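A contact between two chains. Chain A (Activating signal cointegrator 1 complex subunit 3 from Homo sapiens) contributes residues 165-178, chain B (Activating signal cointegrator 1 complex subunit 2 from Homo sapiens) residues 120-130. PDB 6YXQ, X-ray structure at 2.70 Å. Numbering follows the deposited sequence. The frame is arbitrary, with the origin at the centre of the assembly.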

# COMPACT_ATOMS: atom_id res chain seq x y z
N VAL A 165 11.31 -19.46 -5.28
CA VAL A 165 12.09 -18.37 -4.71
C VAL A 165 11.70 -17.07 -5.39
O VAL A 165 11.58 -17.01 -6.62
CB VAL A 165 13.60 -18.63 -4.83
CG1 VAL A 165 14.02 -19.73 -3.87
CG2 VAL A 165 13.97 -18.99 -6.26
N PHE A 166 11.48 -16.03 -4.58
CA PHE A 166 11.18 -14.69 -5.05
C PHE A 166 11.85 -13.71 -4.09
O PHE A 166 12.22 -14.07 -2.97
CB PHE A 166 9.67 -14.44 -5.13
CG PHE A 166 8.96 -14.62 -3.82
CD1 PHE A 166 8.59 -15.88 -3.39
CD2 PHE A 166 8.66 -13.53 -3.02
CE1 PHE A 166 7.93 -16.05 -2.20
CE2 PHE A 166 8.00 -13.69 -1.82
CZ PHE A 166 7.64 -14.95 -1.40
N PHE A 167 12.00 -12.46 -4.54
CA PHE A 167 12.71 -11.47 -3.75
C PHE A 167 11.98 -11.19 -2.44
O PHE A 167 10.77 -10.95 -2.43
CB PHE A 167 12.88 -10.16 -4.51
CG PHE A 167 13.38 -9.03 -3.65
CD1 PHE A 167 14.73 -8.85 -3.43
CD2 PHE A 167 12.49 -8.16 -3.03
CE1 PHE A 167 15.20 -7.82 -2.63
CE2 PHE A 167 12.94 -7.14 -2.22
CZ PHE A 167 14.30 -6.97 -2.02
N GLY A 168 12.74 -11.20 -1.34
CA GLY A 168 12.17 -10.95 -0.03
C GLY A 168 11.30 -12.06 0.50
O GLY A 168 10.42 -11.81 1.34
N LYS A 169 11.52 -13.29 0.04
CA LYS A 169 10.64 -14.40 0.40
C LYS A 169 10.76 -14.75 1.88
O LYS A 169 9.75 -14.90 2.58
CB LYS A 169 10.95 -15.62 -0.46
CG LYS A 169 10.47 -16.95 0.10
CD LYS A 169 10.66 -18.07 -0.90
CE LYS A 169 11.35 -19.28 -0.29
NZ LYS A 169 10.36 -20.26 0.26
N ASN A 170 11.99 -14.88 2.38
CA ASN A 170 12.21 -15.27 3.76
C ASN A 170 12.13 -14.10 4.74
O ASN A 170 12.34 -14.30 5.94
CB ASN A 170 13.58 -15.94 3.90
CG ASN A 170 13.82 -16.97 2.82
OD1 ASN A 170 12.94 -17.77 2.49
ND2 ASN A 170 15.03 -16.97 2.26
N LEU A 171 11.81 -12.90 4.26
CA LEU A 171 11.81 -11.72 5.11
C LEU A 171 10.64 -11.74 6.09
O LEU A 171 9.57 -12.29 5.81
CB LEU A 171 11.74 -10.45 4.27
CG LEU A 171 13.08 -9.87 3.79
CD1 LEU A 171 12.91 -8.41 3.46
CD2 LEU A 171 14.17 -10.07 4.84
N ALA A 172 10.85 -11.12 7.25
CA ALA A 172 9.79 -10.94 8.22
C ALA A 172 8.87 -9.81 7.78
O ALA A 172 9.33 -8.74 7.35
CB ALA A 172 10.38 -10.64 9.60
N PHE A 173 7.57 -10.04 7.89
CA PHE A 173 6.57 -9.10 7.40
C PHE A 173 5.37 -9.13 8.32
O PHE A 173 4.99 -10.19 8.83
CB PHE A 173 6.14 -9.44 5.97
CG PHE A 173 5.10 -8.51 5.41
CD1 PHE A 173 5.42 -7.21 5.07
CD2 PHE A 173 3.80 -8.94 5.22
CE1 PHE A 173 4.46 -6.36 4.55
CE2 PHE A 173 2.84 -8.09 4.70
CZ PHE A 173 3.17 -6.80 4.37
N SER A 174 4.77 -7.97 8.52
CA SER A 174 3.64 -7.81 9.42
C SER A 174 2.44 -7.28 8.65
O SER A 174 2.59 -6.42 7.78
CB SER A 174 3.97 -6.87 10.58
OG SER A 174 2.86 -6.69 11.43
N PHE A 175 1.27 -7.82 8.96
CA PHE A 175 0.02 -7.35 8.38
C PHE A 175 -0.70 -6.38 9.29
O PHE A 175 -1.85 -6.03 9.03
CB PHE A 175 -0.88 -8.54 8.04
CG PHE A 175 -0.38 -9.38 6.90
CD1 PHE A 175 0.63 -10.31 7.10
CD2 PHE A 175 -0.91 -9.23 5.63
CE1 PHE A 175 1.09 -11.08 6.06
CE2 PHE A 175 -0.45 -10.00 4.58
CZ PHE A 175 0.56 -10.92 4.79
N ASP A 176 -0.04 -5.94 10.36
CA ASP A 176 -0.62 -4.95 11.26
C ASP A 176 -0.62 -3.58 10.58
O ASP A 176 0.44 -3.07 10.19
CB ASP A 176 0.17 -4.91 12.56
CG ASP A 176 -0.71 -4.65 13.76
OD1 ASP A 176 -1.92 -4.42 13.57
OD2 ASP A 176 -0.19 -4.66 14.90
N MET A 177 -1.80 -2.98 10.44
CA MET A 177 -1.95 -1.69 9.79
C MET A 177 -2.43 -0.66 10.80
O MET A 177 -3.08 -1.00 11.79
CB MET A 177 -2.93 -1.77 8.62
CG MET A 177 -2.46 -2.68 7.50
SD MET A 177 -3.72 -2.91 6.24
CE MET A 177 -3.73 -1.30 5.46
N HIS A 178 -2.12 0.61 10.53
CA HIS A 178 -2.53 1.68 11.43
C HIS A 178 -4.05 1.74 11.52
O HIS A 178 -4.74 1.77 10.50
CB HIS A 178 -1.97 3.02 10.94
CG HIS A 178 -0.54 3.26 11.31
ND1 HIS A 178 -0.07 3.09 12.59
CD2 HIS A 178 0.52 3.64 10.56
CE1 HIS A 178 1.23 3.36 12.62
NE2 HIS A 178 1.60 3.70 11.40
N GLN B 120 -6.52 -10.02 -0.55
CA GLN B 120 -6.03 -8.72 -0.11
C GLN B 120 -4.71 -8.84 0.64
O GLN B 120 -3.80 -8.02 0.46
CB GLN B 120 -7.09 -8.04 0.76
CG GLN B 120 -8.20 -7.39 -0.04
CD GLN B 120 -7.94 -5.93 -0.30
OE1 GLN B 120 -7.39 -5.56 -1.34
NE2 GLN B 120 -8.33 -5.09 0.64
N LYS B 121 -4.59 -9.87 1.49
CA LYS B 121 -3.33 -10.12 2.19
C LYS B 121 -2.19 -10.41 1.21
O LYS B 121 -1.07 -9.90 1.36
CB LYS B 121 -3.50 -11.28 3.17
CG LYS B 121 -3.84 -10.84 4.59
CD LYS B 121 -4.35 -12.01 5.42
CE LYS B 121 -3.25 -12.57 6.31
NZ LYS B 121 -2.30 -13.45 5.55
N ARG B 122 -2.47 -11.27 0.22
CA ARG B 122 -1.48 -11.55 -0.82
C ARG B 122 -0.99 -10.26 -1.46
O ARG B 122 0.22 -10.03 -1.57
CB ARG B 122 -2.09 -12.48 -1.88
CG ARG B 122 -1.82 -13.97 -1.66
CD ARG B 122 -1.26 -14.64 -2.91
NE ARG B 122 -2.18 -14.58 -4.05
CZ ARG B 122 -1.81 -14.71 -5.32
NH1 ARG B 122 -2.71 -14.65 -6.29
NH2 ARG B 122 -0.54 -14.90 -5.62
N LEU B 123 -1.93 -9.41 -1.87
CA LEU B 123 -1.57 -8.16 -2.54
C LEU B 123 -0.76 -7.26 -1.62
O LEU B 123 0.23 -6.65 -2.06
CB LEU B 123 -2.83 -7.44 -3.01
CG LEU B 123 -3.42 -7.98 -4.31
CD1 LEU B 123 -4.74 -7.29 -4.62
CD2 LEU B 123 -2.44 -7.82 -5.47
N HIS B 124 -1.17 -7.15 -0.36
CA HIS B 124 -0.46 -6.32 0.61
C HIS B 124 1.01 -6.73 0.72
O HIS B 124 1.92 -5.90 0.54
CB HIS B 124 -1.17 -6.44 1.96
CG HIS B 124 -0.71 -5.46 3.00
ND1 HIS B 124 0.18 -5.81 4.00
CD2 HIS B 124 -1.04 -4.17 3.23
CE1 HIS B 124 0.39 -4.77 4.78
NE2 HIS B 124 -0.34 -3.76 4.34
N ARG B 125 1.25 -8.02 0.97
CA ARG B 125 2.63 -8.49 1.12
C ARG B 125 3.42 -8.28 -0.16
O ARG B 125 4.57 -7.81 -0.13
CB ARG B 125 2.63 -9.97 1.51
CG ARG B 125 4.02 -10.52 1.78
CD ARG B 125 3.98 -11.87 2.48
NE ARG B 125 5.31 -12.25 2.95
CZ ARG B 125 6.07 -13.18 2.39
NH1 ARG B 125 5.62 -13.86 1.34
NH2 ARG B 125 7.27 -13.44 2.89
N SER B 126 2.83 -8.60 -1.31
CA SER B 126 3.58 -8.53 -2.55
C SER B 126 3.95 -7.09 -2.89
O SER B 126 5.07 -6.82 -3.34
CB SER B 126 2.78 -9.16 -3.69
OG SER B 126 3.26 -8.68 -4.92
N VAL B 127 3.02 -6.15 -2.67
CA VAL B 127 3.31 -4.75 -2.95
C VAL B 127 4.41 -4.23 -2.05
O VAL B 127 5.33 -3.52 -2.50
CB VAL B 127 2.03 -3.91 -2.81
CG1 VAL B 127 2.38 -2.44 -2.75
CG2 VAL B 127 1.07 -4.21 -3.95
N PHE B 128 4.35 -4.56 -0.75
CA PHE B 128 5.43 -4.13 0.13
C PHE B 128 6.77 -4.67 -0.33
O PHE B 128 7.78 -3.95 -0.30
CB PHE B 128 5.15 -4.56 1.57
CG PHE B 128 6.25 -4.18 2.51
CD1 PHE B 128 6.42 -2.87 2.91
CD2 PHE B 128 7.14 -5.14 2.99
CE1 PHE B 128 7.44 -2.51 3.77
CE2 PHE B 128 8.16 -4.79 3.85
CZ PHE B 128 8.31 -3.47 4.25
N LEU B 129 6.82 -5.94 -0.76
CA LEU B 129 8.10 -6.51 -1.16
C LEU B 129 8.62 -5.88 -2.44
O LEU B 129 9.83 -5.66 -2.59
CB LEU B 129 7.99 -8.03 -1.31
CG LEU B 129 7.58 -8.77 -0.03
CD1 LEU B 129 6.77 -9.99 -0.38
CD2 LEU B 129 8.79 -9.14 0.81
N THR B 130 7.73 -5.58 -3.39
CA THR B 130 8.13 -4.87 -4.60
C THR B 130 8.75 -3.52 -4.26
O THR B 130 9.81 -3.14 -4.79
CB THR B 130 6.93 -4.69 -5.51
OG1 THR B 130 6.31 -5.97 -5.73
CG2 THR B 130 7.34 -4.09 -6.84

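A peptide without regular secondary structure can grip a helix with aromatic side chains and very few polar bonds, and this contact, which buries 723 Å² over both stretches, is a clear example. Chain B is helical throughout. Phe A166 begins the contact, its ring edge meeting Arg B125, with CZ 3.6 Å from NH1 of that residue. A type II turn from Phe A166 to Lys A169 then brings the backbone close to the helix. At Gly A168 the positive phi favours glycine, and so does the space: an ideal CB would lie 2.8 Å from CD2 of Leu B129, a clash. The one hydrogen bond between the stretches follows, from NH2 of Arg B125 to the backbone O of Lys A169 (2.9 Å), made possible by an arginine extended through three t rotamers.

The aliphatic part of that arginine serves Phe A173, whose ring centroid lies 4.2 Å from CG of Arg B125 in an off-centre CH-pi contact. The same ring reaches Phe B128, CE1 to CD2 at 3.3 Å, and meets His B124 rim to rim. Phe A175 offers a face to Lys B121, whose NZ sits 4.1 Å from the ring centroid, a cation-pi interaction. Finally, Met A177 places SD obliquely 4.6 Å from the ring centroid of His B124.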